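Local coordinates for protein phosphohistidine phosphatase SixA (Escherichia coli, PDB 1UJC) that removes the phosphoryl group from phosphohistidine, acting on the HPt domain of the ArcB sensor in a multistep His-Asp phosphorelay, at residues A[16-24]-A[52-60]. Residues are numbered along the deposited sequence; the frame is centred on the assembly and turned at random.
Sequences ASDSVRPLT and PFLRAEQTL. With WO4 (tungstate(VI)ion), chain C.
Asp-18 and Arg-55 form the charged centre of this contact, a worked example of how a phosphatase holds an anion-binding arginine by a neighbouring edge. Arg-55 reaches out from the first turn of helix 54-66, its extended run (chi2 -169°) carrying the guanidinium out to the tungstate, and shares its N-H groups among three acceptors, the tungstate, Asp-18 and a water. Arg-55 NE gives a bond of 2.6 Å to O2 of the tungstate, which lies at the guanidinium edge, and NH2 also donates to that oxygen. Asp-18 OD2 takes Arg-55 NH2 on its syn side at 2.9 Å, in a salt bridge whose carboxylate and guanidinium planes stand 75° apart; NH1 adds a weaker bond to OD2. The other carboxylate oxygen, Asp-18 OD1, receives Arg-21 NH1 at 2.8 Å, and that same nitrogen sits 3.6 Å above the centre of the Arg-55 guanidinium. Water 1 joins the two segments: it accepts from both Arg-55 N and Arg-55 NH1 and donates to Arg-21 O.

Backbone groups are satisfied on both flanks. Leu-54 N, at the helix start, donates to Ser-19 O at 3.0 Å, while Ser-19 CB packs over a face of the Phe-53 ring in a CH-pi contact. Further along, Gln-58 OE1 takes Leu-23 N at 2.7 Å in a nearly straight bond (165°), from above the amide plane, and Gln-58 NE2 donates to water 2, which in turn donates to Leu-23 O. Leu-23 CD2 rests on Thr-59 OG1, which itself donates to Arg-55 O.

His-108, Leu-109 and Arg-7 also hydrogen-bond the tungstate, in the pocket of this histidine phosphatase fold. With the anion, Asp-18 and water 1 all taking its N-H groups, Arg-55 is restrained in rotation, and the second-shell carboxylate probably offsets part of the positive charge that the two neighbouring arginines bring beside the oxyanion.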
ATOM      1  N   ALA A  16     -17.358 -16.213  -2.057  1.00 19.43           N
ATOM      2  CA  ALA A  16     -17.438 -17.165  -3.157  1.00 18.86           C
ATOM      3  C   ALA A  16     -16.041 -17.688  -3.496  1.00 18.08           C
ATOM      4  O   ALA A  16     -15.878 -18.851  -3.867  1.00 17.41           O
ATOM      5  CB  ALA A  16     -18.066 -16.499  -4.374  1.00 18.72           C
ATOM      6  N   SER A  17     -15.038 -16.820  -3.363  1.00 16.44           N
ATOM      7  CA  SER A  17     -13.638 -17.170  -3.630  1.00 14.43           C
ATOM      8  C   SER A  17     -12.752 -16.096  -2.993  1.00 13.62           C
ATOM      9  O   SER A  17     -13.244 -15.042  -2.600  1.00 11.74           O
ATOM     10  CB  SER A  17     -13.368 -17.247  -5.139  1.00 14.04           C
ATOM     11  OG  SER A  17     -13.418 -15.966  -5.739  1.00 13.29           O
ATOM     12  N   ASP A  18     -11.451 -16.349  -2.901  1.00 13.19           N
ATOM     13  CA  ASP A  18     -10.544 -15.387  -2.269  1.00 13.27           C
ATOM     14  C   ASP A  18     -10.503 -13.981  -2.870  1.00 12.80           C
ATOM     15  O   ASP A  18     -10.676 -12.997  -2.157  1.00 12.50           O
ATOM     16  CB  ASP A  18      -9.111 -15.929  -2.231  1.00 12.49           C
ATOM     17  CG  ASP A  18      -8.163 -15.002  -1.474  1.00 13.75           C
ATOM     18  OD1 ASP A  18      -8.210 -14.990  -0.224  1.00 11.29           O
ATOM     19  OD2 ASP A  18      -7.386 -14.275  -2.127  1.00 11.12           O
ATOM     20  N   SER A  19     -10.268 -13.885  -4.174  1.00 14.07           N
ATOM     21  CA  SER A  19     -10.166 -12.581  -4.825  1.00 13.05           C
ATOM     22  C   SER A  19     -11.350 -11.656  -4.562  1.00 12.89           C
ATOM     23  O   SER A  19     -11.213 -10.434  -4.634  1.00 14.30           O
ATOM     24  CB  SER A  19      -9.989 -12.748  -6.338  1.00 13.39           C
ATOM     25  OG  SER A  19     -11.215 -13.079  -6.968  1.00 12.75           O
ATOM     26  N   VAL A  20     -12.507 -12.228  -4.251  1.00 12.14           N
ATOM     27  CA  VAL A  20     -13.696 -11.413  -4.026  1.00 12.60           C
ATOM     28  C   VAL A  20     -14.118 -11.190  -2.572  1.00 12.74           C
ATOM     29  O   VAL A  20     -15.200 -10.660  -2.318  1.00 13.23           O
ATOM     30  CB  VAL A  20     -14.890 -11.977  -4.826  1.00 12.30           C
ATOM     31  CG1 VAL A  20     -14.623 -11.825  -6.312  1.00 11.27           C
ATOM     32  CG2 VAL A  20     -15.099 -13.442  -4.489  1.00 12.46           C
ATOM     33  N   ARG A  21     -13.267 -11.575  -1.624  1.00 13.94           N
ATOM     34  CA  ARG A  21     -13.579 -11.388  -0.205  1.00 14.35           C
ATOM     35  C   ARG A  21     -13.666  -9.894   0.072  1.00 14.36           C
ATOM     36  O   ARG A  21     -12.730  -9.150  -0.209  1.00 13.71           O
ATOM     37  CB  ARG A  21     -12.479 -11.986   0.676  1.00 14.37           C
ATOM     38  CG  ARG A  21     -12.334 -13.495   0.597  1.00 16.12           C
ATOM     39  CD  ARG A  21     -10.965 -13.918   1.116  1.00 17.54           C
ATOM     40  NE  ARG A  21     -10.675 -13.346   2.427  1.00 20.72           N
ATOM     41  CZ  ARG A  21      -9.448 -13.121   2.884  1.00 20.59           C
ATOM     42  NH1 ARG A  21      -8.398 -13.419   2.131  1.00 19.24           N
ATOM     43  NH2 ARG A  21      -9.272 -12.594   4.091  1.00 23.66           N
ATOM     44  N   PRO A  22     -14.797  -9.430   0.623  1.00 16.49           N
ATOM     45  CA  PRO A  22     -14.951  -8.003   0.917  1.00 15.30           C
ATOM     46  C   PRO A  22     -14.277  -7.600   2.229  1.00 15.68           C
ATOM     47  O   PRO A  22     -13.831  -8.447   3.006  1.00 11.55           O
ATOM     48  CB  PRO A  22     -16.463  -7.835   0.980  1.00 17.17           C
ATOM     49  CG  PRO A  22     -16.885  -9.122   1.631  1.00 17.24           C
ATOM     50  CD  PRO A  22     -16.050 -10.161   0.893  1.00 16.34           C
ATOM     51  N   LEU A  23     -14.215  -6.297   2.472  1.00 15.38           N
ATOM     52  CA  LEU A  23     -13.612  -5.778   3.690  1.00 16.15           C
ATOM     53  C   LEU A  23     -14.642  -5.889   4.812  1.00 17.10           C
ATOM     54  O   LEU A  23     -15.841  -5.882   4.557  1.00 16.58           O
ATOM     55  CB  LEU A  23     -13.223  -4.313   3.471  1.00 17.50           C
ATOM     56  CG  LEU A  23     -11.818  -3.822   3.842  1.00 20.47           C
ATOM     57  CD1 LEU A  23     -10.761  -4.865   3.477  1.00 17.96           C
ATOM     58  CD2 LEU A  23     -11.556  -2.505   3.118  1.00 18.89           C
ATOM     59  N   THR A  24     -14.184  -6.025   6.050  1.00 18.20           N
ATOM     60  CA  THR A  24     -15.109  -6.089   7.179  1.00 18.92           C
ATOM     61  C   THR A  24     -15.329  -4.653   7.653  1.00 18.89           C
ATOM     62  O   THR A  24     -14.605  -3.738   7.255  1.00 18.64           O
ATOM     63  CB  THR A  24     -14.523  -6.866   8.367  1.00 19.05           C
ATOM     64  OG1 THR A  24     -13.439  -6.113   8.926  1.00 17.21           O
ATOM     65  CG2 THR A  24     -14.020  -8.239   7.929  1.00 19.68           C
ATOM     66  N   PRO A  52      -5.781  -5.992  -7.842  1.00 10.89           N
ATOM     67  CA  PRO A  52      -7.068  -6.239  -8.506  1.00 11.97           C
ATOM     68  C   PRO A  52      -8.096  -6.893  -7.580  1.00 11.52           C
ATOM     69  O   PRO A  52      -9.283  -6.929  -7.892  1.00 11.18           O
ATOM     70  CB  PRO A  52      -6.692  -7.170  -9.661  1.00 10.63           C
ATOM     71  CG  PRO A  52      -5.253  -6.850  -9.916  1.00 15.97           C
ATOM     72  CD  PRO A  52      -4.703  -6.730  -8.519  1.00 12.83           C
ATOM     73  N   PHE A  53      -7.634  -7.418  -6.447  1.00 11.02           N
ATOM     74  CA  PHE A  53      -8.529  -8.079  -5.502  1.00 11.43           C
ATOM     75  C   PHE A  53      -9.426  -7.106  -4.746  1.00 12.41           C
ATOM     76  O   PHE A  53      -8.978  -6.054  -4.279  1.00 13.49           O
ATOM     77  CB  PHE A  53      -7.727  -8.929  -4.512  1.00 10.90           C
ATOM     78  CG  PHE A  53      -7.113 -10.164  -5.124  1.00 12.04           C
ATOM     79  CD1 PHE A  53      -7.275 -10.449  -6.481  1.00 12.02           C
ATOM     80  CD2 PHE A  53      -6.364 -11.039  -4.346  1.00 11.88           C
ATOM     81  CE1 PHE A  53      -6.697 -11.585  -7.049  1.00 13.46           C
ATOM     82  CE2 PHE A  53      -5.785 -12.176  -4.906  1.00 13.37           C
ATOM     83  CZ  PHE A  53      -5.950 -12.449  -6.256  1.00 10.74           C
ATOM     84  N   LEU A  54     -10.695  -7.481  -4.623  1.00 12.51           N
ATOM     85  CA  LEU A  54     -11.699  -6.655  -3.967  1.00 12.67           C
ATOM     86  C   LEU A  54     -11.296  -6.036  -2.634  1.00 12.23           C
ATOM     87  O   LEU A  54     -11.594  -4.867  -2.386  1.00 10.40           O
ATOM     88  CB  LEU A  54     -13.007  -7.443  -3.797  1.00 14.12           C
ATOM     89  CG  LEU A  54     -13.792  -7.717  -5.090  1.00 15.20           C
ATOM     90  CD1 LEU A  54     -15.149  -8.315  -4.767  1.00 16.08           C
ATOM     91  CD2 LEU A  54     -13.976  -6.423  -5.851  1.00 17.79           C
ATOM     92  N   ARG A  55     -10.621  -6.794  -1.775  1.00 11.45           N
ATOM     93  CA  ARG A  55     -10.225  -6.239  -0.484  1.00 12.20           C
ATOM     94  C   ARG A  55      -9.238  -5.082  -0.619  1.00 11.31           C
ATOM     95  O   ARG A  55      -9.238  -4.161   0.198  1.00 13.67           O
ATOM     96  CB  ARG A  55      -9.666  -7.336   0.433  1.00 10.50           C
ATOM     97  CG  ARG A  55      -8.566  -8.210  -0.141  1.00 11.85           C
ATOM     98  CD  ARG A  55      -8.337  -9.382   0.804  1.00 13.30           C
ATOM     99  NE  ARG A  55      -7.244 -10.278   0.426  1.00 13.76           N
ATOM    100  CZ  ARG A  55      -7.313 -11.227  -0.507  1.00 15.44           C
ATOM    101  NH1 ARG A  55      -8.429 -11.424  -1.197  1.00 11.97           N
ATOM    102  NH2 ARG A  55      -6.262 -12.005  -0.729  1.00 14.41           N
ATOM    103  N   ALA A  56      -8.410  -5.113  -1.657  1.00 10.40           N
ATOM    104  CA  ALA A  56      -7.446  -4.040  -1.871  1.00  7.99           C
ATOM    105  C   ALA A  56      -8.179  -2.798  -2.388  1.00 10.28           C
ATOM    106  O   ALA A  56      -8.026  -1.700  -1.852  1.00  8.76           O
ATOM    107  CB  ALA A  56      -6.377  -4.480  -2.869  1.00  7.38           C
ATOM    108  N   GLU A  57      -8.991  -2.987  -3.423  1.00 10.03           N
ATOM    109  CA  GLU A  57      -9.746  -1.891  -4.010  1.00 12.53           C
ATOM    110  C   GLU A  57     -10.678  -1.226  -2.990  1.00 11.91           C
ATOM    111  O   GLU A  57     -10.816  -0.006  -2.979  1.00 13.71           O
ATOM    112  CB  GLU A  57     -10.545  -2.406  -5.217  1.00 13.13           C
ATOM    113  CG  GLU A  57      -9.674  -3.072  -6.277  1.00 15.28           C
ATOM    114  CD  GLU A  57     -10.470  -3.661  -7.433  1.00 16.89           C
ATOM    115  OE1 GLU A  57     -11.581  -4.182  -7.192  1.00 15.35           O
ATOM    116  OE2 GLU A  57      -9.972  -3.623  -8.579  1.00 16.26           O
ATOM    117  N   GLN A  58     -11.305  -2.022  -2.130  1.00 10.86           N
ATOM    118  CA  GLN A  58     -12.211  -1.469  -1.133  1.00 11.40           C
ATOM    119  C   GLN A  58     -11.427  -0.670  -0.095  1.00 11.17           C
ATOM    120  O   GLN A  58     -11.897   0.354   0.395  1.00 11.28           O
ATOM    121  CB  GLN A  58     -12.995  -2.579  -0.441  1.00 13.56           C
ATOM    122  CG  GLN A  58     -14.304  -2.088   0.143  1.00 13.37           C
ATOM    123  CD  GLN A  58     -15.034  -3.151   0.931  1.00 14.69           C
ATOM    124  OE1 GLN A  58     -14.860  -4.346   0.697  1.00 15.55           O
ATOM    125  NE2 GLN A  58     -15.876  -2.718   1.860  1.00 15.70           N
ATOM    126  N   THR A  59     -10.235  -1.146   0.247  1.00 11.23           N
ATOM    127  CA  THR A  59      -9.399  -0.431   1.198  1.00 11.77           C
ATOM    128  C   THR A  59      -9.106   0.938   0.583  1.00 11.60           C
ATOM    129  O   THR A  59      -9.133   1.962   1.269  1.00 11.16           O
ATOM    130  CB  THR A  59      -8.078  -1.176   1.445  1.00  9.91           C
ATOM    131  OG1 THR A  59      -8.344  -2.403   2.138  1.00 12.89           O
ATOM    132  CG2 THR A  59      -7.132  -0.322   2.271  1.00 13.67           C
ATOM    133  N   LEU A  60      -8.854   0.942  -0.724  1.00 13.11           N
ATOM    134  CA  LEU A  60      -8.569   2.171  -1.463  1.00 12.60           C
ATOM    135  C   LEU A  60      -9.773   3.116  -1.389  1.00 13.03           C
ATOM    136  O   LEU A  60      -9.613   4.311  -1.154  1.00 11.85           O
ATOM    137  CB  LEU A  60      -8.275   1.845  -2.932  1.00 14.42           C
ATOM    138  CG  LEU A  60      -7.462   2.824  -3.793  1.00 16.76           C
ATOM    139  CD1 LEU A  60      -7.873   2.639  -5.243  1.00 14.95           C
ATOM    140  CD2 LEU A  60      -7.686   4.264  -3.371  1.00 15.74           C
TER
HETATM  141  W   WO4 C 163      -4.191 -10.744   2.985  1.00 16.76           W
HETATM  142  O1  WO4 C 163      -2.905  -9.617   3.262  1.00 14.52           O
HETATM  143  O2  WO4 C 163      -4.808 -10.551   1.376  1.00 18.72           O
HETATM  144  O3  WO4 C 163      -5.403 -10.626   4.212  1.00 23.77           O
HETATM  145  O4  WO4 C 163      -3.545 -12.347   3.078  1.00 16.35           O
HETATM  146  O   HOH W   1     -10.615  -9.734  -1.865  1.00  9.66           O
HETATM  147  O   HOH W   2     -17.610  -4.373   3.496  1.00 18.07           O